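Local coordinates for malonyl coenzyme A-acyl carrier protein transacylase (Helicobacter pylori, PDB 2H1Y) that probably transfers the malonyl group from malonyl-CoA to holo-acyl carrier protein, as a malonyltransferase of the fabD family, at residues G30-T38 with S303-D311; L43-L51 with F119-H127. All coordinates share one frame; numbering follows the deposited sequence.

Contact 1 (G30-T38 with S303-D311)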
ATOM      1  N   GLY A  30      11.379  10.826   0.276  1.00 57.09           N
ATOM      2  CA  GLY A  30      12.468  10.156   0.966  1.00 57.54           C
ATOM      3  C   GLY A  30      13.658  11.061   1.139  1.00 57.98           C
ATOM      4  O   GLY A  30      14.756  10.575   1.381  1.00 58.49           O
ATOM      5  N   LYS A  31      13.427  12.373   1.009  1.00 58.19           N
ATOM      6  CA  LYS A  31      14.469  13.393   1.078  1.00 58.16           C
ATOM      7  C   LYS A  31      15.350  13.222   2.313  1.00 57.71           C
ATOM      8  O   LYS A  31      16.574  13.073   2.197  1.00 57.83           O
ATOM      9  CB  LYS A  31      13.837  14.792   1.038  1.00 58.77           C
ATOM     10  CG  LYS A  31      14.770  15.923   0.559  1.00 59.73           C
ATOM     11  CD  LYS A  31      13.965  17.027  -0.169  1.00 61.87           C
ATOM     12  CE  LYS A  31      14.705  18.381  -0.240  1.00 62.20           C
ATOM     13  NZ  LYS A  31      16.091  18.243  -0.803  1.00 64.23           N
ATOM     14  N   SER A  32      14.715  13.214   3.482  1.00 57.14           N
ATOM     15  CA  SER A  32      15.399  13.093   4.762  1.00 56.55           C
ATOM     16  C   SER A  32      16.323  11.881   4.807  1.00 56.57           C
ATOM     17  O   SER A  32      17.474  11.991   5.251  1.00 56.69           O
ATOM     18  CB  SER A  32      14.383  13.058   5.898  1.00 56.41           C
ATOM     19  OG  SER A  32      15.003  12.767   7.125  1.00 56.88           O
ATOM     20  N   PHE A  33      15.832  10.736   4.328  1.00 56.29           N
ATOM     21  CA  PHE A  33      16.641   9.514   4.280  1.00 56.15           C
ATOM     22  C   PHE A  33      17.899   9.724   3.440  1.00 56.43           C
ATOM     23  O   PHE A  33      19.032   9.511   3.910  1.00 56.40           O
ATOM     24  CB  PHE A  33      15.852   8.343   3.676  1.00 55.69           C
ATOM     25  CG  PHE A  33      14.861   7.705   4.611  1.00 55.26           C
ATOM     26  CD1 PHE A  33      13.693   7.130   4.103  1.00 53.84           C
ATOM     27  CD2 PHE A  33      15.082   7.670   5.988  1.00 55.40           C
ATOM     28  CE1 PHE A  33      12.764   6.529   4.941  1.00 53.15           C
ATOM     29  CE2 PHE A  33      14.143   7.053   6.846  1.00 55.16           C
ATOM     30  CZ  PHE A  33      12.987   6.486   6.314  1.00 53.77           C
ATOM     31  N   TYR A  34      17.662  10.137   2.193  1.00 56.50           N
ATOM     32  CA  TYR A  34      18.676  10.379   1.178  1.00 56.54           C
ATOM     33  C   TYR A  34      19.874  11.150   1.697  1.00 57.19           C
ATOM     34  O   TYR A  34      21.011  10.751   1.446  1.00 57.14           O
ATOM     35  CB  TYR A  34      18.050  11.143   0.011  1.00 56.06           C
ATOM     36  CG  TYR A  34      18.978  11.395  -1.162  1.00 55.65           C
ATOM     37  CD1 TYR A  34      19.602  12.638  -1.339  1.00 54.41           C
ATOM     38  CD2 TYR A  34      19.218  10.396  -2.107  1.00 54.57           C
ATOM     39  CE1 TYR A  34      20.452  12.870  -2.423  1.00 53.59           C
ATOM     40  CE2 TYR A  34      20.055  10.619  -3.192  1.00 54.76           C
ATOM     41  CZ  TYR A  34      20.672  11.856  -3.343  1.00 54.98           C
ATOM     42  OH  TYR A  34      21.495  12.058  -4.426  1.00 55.48           O
ATOM     43  N   GLU A  35      19.611  12.247   2.415  1.00 57.93           N
ATOM     44  CA  GLU A  35      20.667  13.134   2.907  1.00 58.38           C
ATOM     45  C   GLU A  35      21.377  12.641   4.147  1.00 58.31           C
ATOM     46  O   GLU A  35      22.538  12.957   4.348  1.00 58.95           O
ATOM     47  CB  GLU A  35      20.123  14.531   3.146  1.00 58.37           C
ATOM     48  CG  GLU A  35      20.294  15.414   1.940  1.00 61.04           C
ATOM     49  CD  GLU A  35      19.099  16.323   1.695  1.00 64.36           C
ATOM     50  OE1 GLU A  35      18.278  16.499   2.633  1.00 64.72           O
ATOM     51  OE2 GLU A  35      18.987  16.863   0.559  1.00 65.82           O
ATOM     52  N   GLY A  36      20.689  11.872   4.982  1.00 58.45           N
ATOM     53  CA  GLY A  36      21.296  11.357   6.210  1.00 58.13           C
ATOM     54  C   GLY A  36      22.058  10.041   6.065  1.00 58.12           C
ATOM     55  O   GLY A  36      22.823   9.664   6.961  1.00 58.31           O
ATOM     56  N   HIS A  37      21.854   9.325   4.957  1.00 57.73           N
ATOM     57  CA  HIS A  37      22.413   7.974   4.820  1.00 57.33           C
ATOM     58  C   HIS A  37      22.874   7.636   3.405  1.00 58.03           C
ATOM     59  O   HIS A  37      22.113   7.752   2.429  1.00 58.50           O
ATOM     60  CB  HIS A  37      21.419   6.916   5.310  1.00 56.43           C
ATOM     61  CG  HIS A  37      20.826   7.215   6.651  1.00 55.45           C
ATOM     62  ND1 HIS A  37      19.800   8.122   6.826  1.00 53.15           N
ATOM     63  CD2 HIS A  37      21.116   6.732   7.883  1.00 54.14           C
ATOM     64  CE1 HIS A  37      19.475   8.179   8.106  1.00 52.52           C
ATOM     65  NE2 HIS A  37      20.259   7.346   8.768  1.00 54.05           N
ATOM     66  N   THR A  38      24.127   7.199   3.321  1.00 58.54           N
ATOM     67  CA  THR A  38      24.741   6.698   2.092  1.00 58.98           C
ATOM     68  C   THR A  38      23.927   5.579   1.463  1.00 58.67           C
ATOM     69  O   THR A  38      23.804   5.513   0.240  1.00 58.87           O
ATOM     70  CB  THR A  38      26.154   6.138   2.370  1.00 59.17           C
ATOM     71  OG1 THR A  38      26.896   7.074   3.168  1.00 59.53           O
ATOM     72  CG2 THR A  38      26.895   5.848   1.057  1.00 59.43           C
ATOM     73  N   SER A 303       5.748   5.929  12.857  1.00 49.13           N
ATOM     74  CA  SER A 303       5.914   6.042  11.418  1.00 50.16           C
ATOM     75  C   SER A 303       7.373   6.286  11.110  1.00 50.32           C
ATOM     76  O   SER A 303       8.011   7.129  11.713  1.00 50.80           O
ATOM     77  CB  SER A 303       4.983   7.101  10.783  1.00 50.60           C
ATOM     78  OG  SER A 303       4.799   8.228  11.620  1.00 51.79           O
ATOM     79  N   VAL A 304       7.912   5.499  10.195  1.00 50.90           N
ATOM     80  CA  VAL A 304       9.322   5.565   9.843  1.00 50.98           C
ATOM     81  C   VAL A 304       9.413   6.035   8.395  1.00 51.42           C
ATOM     82  O   VAL A 304       9.524   5.227   7.463  1.00 51.48           O
ATOM     83  CB  VAL A 304       9.992   4.182   9.996  1.00 50.96           C
ATOM     84  CG1 VAL A 304      11.506   4.287   9.818  1.00 50.11           C
ATOM     85  CG2 VAL A 304       9.633   3.549  11.357  1.00 51.04           C
ATOM     86  N   GLY A 305       9.336   7.346   8.206  1.00 51.66           N
ATOM     87  CA  GLY A 305       9.508   7.926   6.880  1.00 52.28           C
ATOM     88  C   GLY A 305      10.629   8.943   6.847  1.00 52.90           C
ATOM     89  O   GLY A 305      11.006   9.421   5.770  1.00 53.31           O
ATOM     90  N   ASP A 306      11.173   9.228   8.034  1.00 53.32           N
ATOM     91  CA  ASP A 306      12.019  10.381   8.335  1.00 53.41           C
ATOM     92  C   ASP A 306      13.232   9.833   9.007  1.00 53.40           C
ATOM     93  O   ASP A 306      13.185   8.727   9.533  1.00 53.09           O
ATOM     94  CB  ASP A 306      11.344  11.232   9.418  1.00 53.19           C
ATOM     95  CG  ASP A 306      10.412  12.267   8.867  1.00 54.55           C
ATOM     96  OD1 ASP A 306      10.706  12.860   7.806  1.00 58.24           O
ATOM     97  OD2 ASP A 306       9.384  12.520   9.520  1.00 55.73           O
ATOM     98  N   ASN A 307      14.294  10.626   9.081  1.00 53.49           N
ATOM     99  CA  ASN A 307      15.375  10.290   9.991  1.00 54.25           C
ATOM    100  C   ASN A 307      14.909  10.338  11.460  1.00 53.71           C
ATOM    101  O   ASN A 307      15.372   9.562  12.302  1.00 53.48           O
ATOM    102  CB  ASN A 307      16.579  11.192   9.769  1.00 54.83           C
ATOM    103  CG  ASN A 307      17.832  10.647  10.437  1.00 58.83           C
ATOM    104  OD1 ASN A 307      17.883   9.466  10.839  1.00 61.75           O
ATOM    105  ND2 ASN A 307      18.861  11.497  10.560  1.00 61.15           N
ATOM    106  N   LYS A 308      13.982  11.257  11.737  1.00 53.22           N
ATOM    107  CA  LYS A 308      13.335  11.404  13.036  1.00 52.54           C
ATOM    108  C   LYS A 308      12.552  10.139  13.387  1.00 52.02           C
ATOM    109  O   LYS A 308      12.731   9.588  14.473  1.00 52.03           O
ATOM    110  CB  LYS A 308      12.415  12.631  13.029  1.00 52.30           C
ATOM    111  CG  LYS A 308      11.790  12.959  14.369  1.00 52.08           C
ATOM    112  CD  LYS A 308      10.918  14.230  14.311  1.00 52.57           C
ATOM    113  CE  LYS A 308       9.466  13.947  13.929  1.00 53.94           C
ATOM    114  NZ  LYS A 308       8.738  13.132  14.953  1.00 55.19           N
ATOM    115  N   GLY A 309      11.702   9.682  12.467  1.00 51.47           N
ATOM    116  CA  GLY A 309      10.978   8.421  12.640  1.00 51.45           C
ATOM    117  C   GLY A 309      11.929   7.237  12.761  1.00 51.78           C
ATOM    118  O   GLY A 309      11.721   6.345  13.597  1.00 51.51           O
ATOM    119  N   LEU A 310      12.984   7.236  11.933  1.00 51.85           N
ATOM    120  CA  LEU A 310      14.011   6.192  11.973  1.00 51.90           C
ATOM    121  C   LEU A 310      14.568   6.079  13.386  1.00 51.95           C
ATOM    122  O   LEU A 310      14.639   4.986  13.947  1.00 51.53           O
ATOM    123  CB  LEU A 310      15.158   6.493  10.991  1.00 51.71           C
ATOM    124  CG  LEU A 310      16.083   5.392  10.434  1.00 52.29           C
ATOM    125  CD1 LEU A 310      17.488   5.891  10.077  1.00 51.48           C
ATOM    126  CD2 LEU A 310      16.200   4.129  11.302  1.00 53.89           C
ATOM    127  N   ASP A 311      14.941   7.220  13.954  1.00 52.20           N
ATOM    128  CA  ASP A 311      15.567   7.256  15.268  1.00 53.16           C
ATOM    129  C   ASP A 311      14.602   6.891  16.367  1.00 53.41           C
ATOM    130  O   ASP A 311      14.996   6.301  17.368  1.00 53.49           O
ATOM    131  CB  ASP A 311      16.150   8.632  15.541  1.00 53.52           C
ATOM    132  CG  ASP A 311      17.466   8.845  14.844  1.00 54.40           C
ATOM    133  OD1 ASP A 311      17.663   8.343  13.720  1.00 56.08           O
ATOM    134  OD2 ASP A 311      18.323   9.521  15.426  1.00 58.28           O
TER

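Contact 2 (L43-L51 with F119-H127)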
ATOM      1  N   LEU A  43      20.480   3.544  -3.077  1.00 57.34           N
ATOM      2  CA  LEU A  43      19.293   2.872  -3.560  1.00 57.58           C
ATOM      3  C   LEU A  43      18.541   3.768  -4.533  1.00 57.60           C
ATOM      4  O   LEU A  43      17.956   3.282  -5.502  1.00 57.57           O
ATOM      5  CB  LEU A  43      18.417   2.379  -2.405  1.00 57.57           C
ATOM      6  CG  LEU A  43      19.036   1.277  -1.525  1.00 57.84           C
ATOM      7  CD1 LEU A  43      18.434   1.303  -0.131  1.00 57.67           C
ATOM      8  CD2 LEU A  43      18.921  -0.131  -2.138  1.00 57.58           C
ATOM      9  N   PHE A  44      18.589   5.073  -4.295  1.00 57.82           N
ATOM     10  CA  PHE A  44      18.072   6.040  -5.269  1.00 58.43           C
ATOM     11  C   PHE A  44      18.737   5.903  -6.645  1.00 59.10           C
ATOM     12  O   PHE A  44      18.050   5.913  -7.672  1.00 59.29           O
ATOM     13  CB  PHE A  44      18.166   7.477  -4.743  1.00 57.60           C
ATOM     14  CG  PHE A  44      16.918   7.945  -4.068  1.00 57.13           C
ATOM     15  CD1 PHE A  44      16.798   7.895  -2.683  1.00 56.84           C
ATOM     16  CD2 PHE A  44      15.839   8.394  -4.817  1.00 55.68           C
ATOM     17  CE1 PHE A  44      15.638   8.309  -2.066  1.00 56.10           C
ATOM     18  CE2 PHE A  44      14.676   8.807  -4.209  1.00 55.60           C
ATOM     19  CZ  PHE A  44      14.570   8.767  -2.833  1.00 55.98           C
ATOM     20  N   GLU A  45      20.066   5.760  -6.655  1.00 60.00           N
ATOM     21  CA  GLU A  45      20.825   5.554  -7.898  1.00 60.69           C
ATOM     22  C   GLU A  45      20.413   4.265  -8.577  1.00 60.24           C
ATOM     23  O   GLU A  45      20.008   4.279  -9.745  1.00 60.37           O
ATOM     24  CB  GLU A  45      22.335   5.567  -7.638  1.00 61.22           C
ATOM     25  CG  GLU A  45      23.119   6.687  -8.340  1.00 64.46           C
ATOM     26  CD  GLU A  45      22.628   8.111  -8.027  1.00 69.44           C
ATOM     27  OE1 GLU A  45      23.154   9.049  -8.657  1.00 71.65           O
ATOM     28  OE2 GLU A  45      21.731   8.320  -7.172  1.00 71.78           O
ATOM     29  N   ARG A  46      20.499   3.164  -7.830  1.00 59.70           N
ATOM     30  CA  ARG A  46      20.057   1.858  -8.305  1.00 59.01           C
ATOM     31  C   ARG A  46      18.654   1.924  -8.906  1.00 59.07           C
ATOM     32  O   ARG A  46      18.402   1.345  -9.977  1.00 59.35           O
ATOM     33  CB  ARG A  46      20.089   0.842  -7.170  1.00 59.09           C
ATOM     34  CG  ARG A  46      21.459   0.260  -6.876  1.00 58.06           C
ATOM     35  CD  ARG A  46      21.304  -1.224  -6.641  1.00 57.73           C
ATOM     36  NE  ARG A  46      21.473  -1.612  -5.245  1.00 56.56           N
ATOM     37  CZ  ARG A  46      20.943  -2.704  -4.692  1.00 55.73           C
ATOM     38  NH1 ARG A  46      20.171  -3.512  -5.404  1.00 54.15           N
ATOM     39  NH2 ARG A  46      21.169  -2.974  -3.410  1.00 55.20           N
ATOM     40  N   ALA A  47      17.759   2.643  -8.223  1.00 58.39           N
ATOM     41  CA  ALA A  47      16.395   2.868  -8.689  1.00 58.15           C
ATOM     42  C   ALA A  47      16.340   3.673  -9.995  1.00 58.21           C
ATOM     43  O   ALA A  47      15.678   3.257 -10.951  1.00 58.27           O
ATOM     44  CB  ALA A  47      15.545   3.544  -7.588  1.00 57.92           C
ATOM     45  N   SER A  48      17.030   4.813 -10.034  1.00 58.50           N
ATOM     46  CA  SER A  48      17.093   5.654 -11.241  1.00 58.86           C
ATOM     47  C   SER A  48      17.556   4.867 -12.482  1.00 58.85           C
ATOM     48  O   SER A  48      16.952   4.975 -13.547  1.00 58.87           O
ATOM     49  CB  SER A  48      17.959   6.906 -11.008  1.00 59.32           C
ATOM     50  OG  SER A  48      17.444   7.753  -9.978  1.00 58.63           O
ATOM     51  N   ASN A  49      18.592   4.043 -12.318  1.00 59.26           N
ATOM     52  CA  ASN A  49      19.064   3.138 -13.382  1.00 59.60           C
ATOM     53  C   ASN A  49      18.031   2.109 -13.789  1.00 59.60           C
ATOM     54  O   ASN A  49      17.763   1.943 -14.982  1.00 59.77           O
ATOM     55  CB  ASN A  49      20.333   2.378 -12.972  1.00 59.69           C
ATOM     56  CG  ASN A  49      21.493   3.290 -12.649  1.00 60.39           C
ATOM     57  OD1 ASN A  49      21.525   4.464 -13.042  1.00 61.14           O
ATOM     58  ND2 ASN A  49      22.468   2.750 -11.927  1.00 61.51           N
ATOM     59  N   ALA A  50      17.475   1.403 -12.804  1.00 59.41           N
ATOM     60  CA  ALA A  50      16.540   0.308 -13.091  1.00 59.39           C
ATOM     61  C   ALA A  50      15.313   0.804 -13.857  1.00 59.39           C
ATOM     62  O   ALA A  50      14.899   0.194 -14.837  1.00 59.17           O
ATOM     63  CB  ALA A  50      16.126  -0.411 -11.809  1.00 59.36           C
ATOM     64  N   LEU A  51      14.762   1.937 -13.426  1.00 59.46           N
ATOM     65  CA  LEU A  51      13.541   2.447 -14.021  1.00 59.38           C
ATOM     66  C   LEU A  51      13.823   3.362 -15.188  1.00 60.07           C
ATOM     67  O   LEU A  51      12.904   3.708 -15.952  1.00 59.97           O
ATOM     68  CB  LEU A  51      12.663   3.129 -12.977  1.00 58.80           C
ATOM     69  CG  LEU A  51      12.000   2.119 -12.036  1.00 57.99           C
ATOM     70  CD1 LEU A  51      11.287   2.820 -10.918  1.00 55.84           C
ATOM     71  CD2 LEU A  51      11.043   1.193 -12.793  1.00 56.70           C
ATOM     72  N   PHE A 119      15.324  -5.913  -4.828  1.00 53.64           N
ATOM     73  CA  PHE A 119      15.129  -4.493  -5.052  1.00 53.31           C
ATOM     74  C   PHE A 119      14.714  -4.128  -6.484  1.00 53.51           C
ATOM     75  O   PHE A 119      13.596  -3.646  -6.693  1.00 53.47           O
ATOM     76  CB  PHE A 119      16.347  -3.684  -4.599  1.00 52.98           C
ATOM     77  CG  PHE A 119      16.130  -2.206  -4.653  1.00 51.89           C
ATOM     78  CD1 PHE A 119      15.000  -1.636  -4.064  1.00 50.61           C
ATOM     79  CD2 PHE A 119      17.039  -1.387  -5.304  1.00 51.20           C
ATOM     80  CE1 PHE A 119      14.777  -0.285  -4.130  1.00 50.89           C
ATOM     81  CE2 PHE A 119      16.836  -0.028  -5.378  1.00 51.48           C
ATOM     82  CZ  PHE A 119      15.702   0.535  -4.777  1.00 52.62           C
ATOM     83  N   GLU A 120      15.579  -4.354  -7.472  1.00 53.99           N
ATOM     84  CA  GLU A 120      15.257  -3.849  -8.825  1.00 54.09           C
ATOM     85  C   GLU A 120      14.111  -4.601  -9.472  1.00 53.75           C
ATOM     86  O   GLU A 120      13.362  -4.014 -10.238  1.00 53.80           O
ATOM     87  CB  GLU A 120      16.465  -3.660  -9.775  1.00 54.15           C
ATOM     88  CG  GLU A 120      17.695  -4.475  -9.490  1.00 55.20           C
ATOM     89  CD  GLU A 120      18.499  -3.938  -8.322  1.00 57.09           C
ATOM     90  OE1 GLU A 120      18.574  -4.660  -7.297  1.00 57.87           O
ATOM     91  OE2 GLU A 120      19.048  -2.814  -8.422  1.00 56.37           O
ATOM     92  N   LYS A 121      13.940  -5.872  -9.122  1.00 53.82           N
ATOM     93  CA  LYS A 121      12.778  -6.628  -9.584  1.00 53.59           C
ATOM     94  C   LYS A 121      11.457  -6.086  -9.032  1.00 53.41           C
ATOM     95  O   LYS A 121      10.435  -6.088  -9.736  1.00 53.70           O
ATOM     96  CB  LYS A 121      12.924  -8.111  -9.268  1.00 53.60           C
ATOM     97  CG  LYS A 121      13.756  -8.876 -10.282  1.00 54.49           C
ATOM     98  CD  LYS A 121      13.433 -10.374 -10.229  1.00 56.50           C
ATOM     99  CE  LYS A 121      14.388 -11.190 -11.090  1.00 57.93           C
ATOM    100  NZ  LYS A 121      15.663 -11.360 -10.367  1.00 58.82           N
ATOM    101  N   ALA A 122      11.466  -5.617  -7.790  1.00 53.20           N
ATOM    102  CA  ALA A 122      10.234  -5.098  -7.190  1.00 53.27           C
ATOM    103  C   ALA A 122       9.835  -3.749  -7.784  1.00 53.39           C
ATOM    104  O   ALA A 122       8.652  -3.508  -8.049  1.00 53.03           O
ATOM    105  CB  ALA A 122      10.362  -5.017  -5.693  1.00 53.57           C
ATOM    106  N   LEU A 123      10.827  -2.885  -8.011  1.00 53.52           N
ATOM    107  CA  LEU A 123      10.603  -1.613  -8.690  1.00 53.96           C
ATOM    108  C   LEU A 123       9.967  -1.853 -10.051  1.00 54.55           C
ATOM    109  O   LEU A 123       9.001  -1.164 -10.427  1.00 54.72           O
ATOM    110  CB  LEU A 123      11.913  -0.832  -8.866  1.00 53.75           C
ATOM    111  CG  LEU A 123      12.625  -0.295  -7.618  1.00 54.37           C
ATOM    112  CD1 LEU A 123      14.092  -0.029  -7.900  1.00 54.66           C
ATOM    113  CD2 LEU A 123      11.955   0.965  -7.065  1.00 53.80           C
ATOM    114  N   LYS A 124      10.507  -2.834 -10.781  1.00 54.91           N
ATOM    115  CA  LYS A 124      10.036  -3.137 -12.130  1.00 55.64           C
ATOM    116  C   LYS A 124       8.631  -3.719 -12.094  1.00 54.89           C
ATOM    117  O   LYS A 124       7.762  -3.326 -12.889  1.00 54.74           O
ATOM    118  CB  LYS A 124      11.006  -4.058 -12.868  1.00 55.78           C
ATOM    119  CG  LYS A 124      12.134  -3.315 -13.604  1.00 57.43           C
ATOM    120  CD  LYS A 124      13.109  -4.302 -14.281  1.00 57.52           C
ATOM    121  CE  LYS A 124      13.765  -3.695 -15.545  1.00 61.60           C
ATOM    122  NZ  LYS A 124      14.758  -4.638 -16.204  1.00 60.74           N
ATOM    123  N   LEU A 125       8.391  -4.625 -11.153  1.00 54.20           N
ATOM    124  CA  LEU A 125       7.040  -5.141 -10.969  1.00 53.65           C
ATOM    125  C   LEU A 125       6.043  -4.027 -10.581  1.00 53.49           C
ATOM    126  O   LEU A 125       4.962  -3.938 -11.174  1.00 53.14           O
ATOM    127  CB  LEU A 125       7.013  -6.281  -9.954  1.00 53.71           C
ATOM    128  CG  LEU A 125       5.627  -6.884  -9.676  1.00 53.78           C
ATOM    129  CD1 LEU A 125       5.206  -7.838 -10.773  1.00 54.15           C
ATOM    130  CD2 LEU A 125       5.619  -7.594  -8.348  1.00 54.77           C
ATOM    131  N   THR A 126       6.414  -3.181  -9.608  1.00 52.80           N
ATOM    132  CA  THR A 126       5.517  -2.110  -9.154  1.00 52.52           C
ATOM    133  C   THR A 126       5.211  -1.097 -10.265  1.00 52.37           C
ATOM    134  O   THR A 126       4.053  -0.730 -10.466  1.00 52.23           O
ATOM    135  CB  THR A 126       6.013  -1.392  -7.855  1.00 52.51           C
ATOM    136  OG1 THR A 126       7.361  -0.941  -8.025  1.00 53.12           O
ATOM    137  CG2 THR A 126       5.930  -2.330  -6.640  1.00 51.29           C
ATOM    138  N   HIS A 127       6.241  -0.669 -11.000  1.00 52.43           N
ATOM    139  CA  HIS A 127       6.049   0.210 -12.146  1.00 52.31           C
ATOM    140  C   HIS A 127       5.057  -0.417 -13.122  1.00 52.35           C
ATOM    141  O   HIS A 127       4.186   0.263 -13.672  1.00 52.73           O
ATOM    142  CB  HIS A 127       7.386   0.484 -12.822  1.00 52.74           C
ATOM    143  CG  HIS A 127       7.276   1.184 -14.144  1.00 53.92           C
ATOM    144  ND1 HIS A 127       7.056   0.514 -15.329  1.00 54.90           N
ATOM    145  CD2 HIS A 127       7.376   2.494 -14.472  1.00 55.57           C
ATOM    146  CE1 HIS A 127       7.012   1.378 -16.327  1.00 55.16           C
ATOM    147  NE2 HIS A 127       7.202   2.588 -15.836  1.00 55.28           N
TER
HETATM  148  O   HOH W   1      19.715  -0.797  -9.981  1.00 55.54           O

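Contact 1 (G30-T38 with S303-D311)
Ser32 and Phe33 meet the segment 303-311 through two different first torsions. Ser32 carries OG opposite its own backbone N (chi1 172°), which turns the hydroxyl out of helix 31-36 to the first turn of helix 307-320; Phe33 has CG opposite the carbonyl carbon (chi1 -78°), which lays its ring against the loop 305-306 before that turn. Asn307 N donates to Ser32 OG over 3.0 Å, with a nearly straight N-H...O angle of 160°. Backbone N-H groups in a helix's first turn have no carbonyl of their own helix to bond, so a short hydroxyl from a neighbouring helix suits this place, the more so as the side chain of Asp306, the N-cap residue, makes no capping bond. The Phe33 ring lies against peptide groups: Gly305 O sits over one face, toward the rim, 3.5 Å from Phe33 CE1, while Val304 O lies at the edge in the ring plane. The ring packs on the peptide after Gly305, with Phe33 CZ 3.4 Å from Gly305 C. This is the strand-to-helix junction at the outer edge of the six-stranded mixed sheet in the acyltransferase fold, where strand 301-304 runs into the last helix. Beyond the ring, Val79, Ile82, Ala83 and Leu86 of helix 69-90 also pack on Phe33. His37 ends the contact, with NE2 3.4 Å from Leu310 CD1; its ND1 donates a weak bond back to Phe33 O.

Contact 2 (L43-L51 with F119-H127)
Charge pairing joins Arg46 to Glu120, where the guanidinium and carboxylate planes are only 8° apart. Arg46 NH1 lies 2.7 Å from Glu120 OE1 in a salt bridge and gives a weak hydrogen bond to OE2 at 3.3 Å, so one nitrogen serves both oxygens. The arginine chain, bent at chi2 and chi3, doubles back toward the N-terminal end of its segment, where guanidinium and carboxylate meet edge-on. A modelled water within hydrogen-bonding distance of Arg46 O and Glu120 OE2 probably bridges them. Apolar packing centres on the Phe119 ring, whose CG stands anti to its backbone N (chi1 -173°), directing it between the helices. Leu43 CD2 makes a CH-pi contact over one face, 4.0 Å from the ring centroid, and Leu123 CD1 covers the opposite face. The small Ala47 and Ala50 suit the close approach: Ala47 CB is 3.9 Å from Leu123 CD1, and Ala50 CB rests 3.8 Å from Glu120 CB. Further on, Leu51 CD2 packs 3.7 Å from His127 CB. The segment axes cross at -50°, 9.7 Å apart at closest. Helix 69-90 borders both helices, its Tyr81 meeting Leu43 and Phe119, while helices 105-116 and 218-228 pack against helix 119-137 through Leu125.

From the N terminus, the chain leaves strand 15-19 and enters helix 31-36, one half of contact 1, then passes almost at once into helix 38-51, one half of contact 2. Contact 2 closes first, after 67 intervening residues, when helix 119-137 arrives. Contact 1 closes only after 264, at the end of strand 301-304, so the smaller loop lies wholly within the larger. Contact 1 thus brings an early helix to the C-terminal edge of the mixed sheet, whereas contact 2 joins two helices beside helix 69-90. Their centres are 19 Å apart, yet they touch directly: Tyr34 CD2 packs 3.5 Å from Phe44 CD1, the two rings meeting edge-to-face.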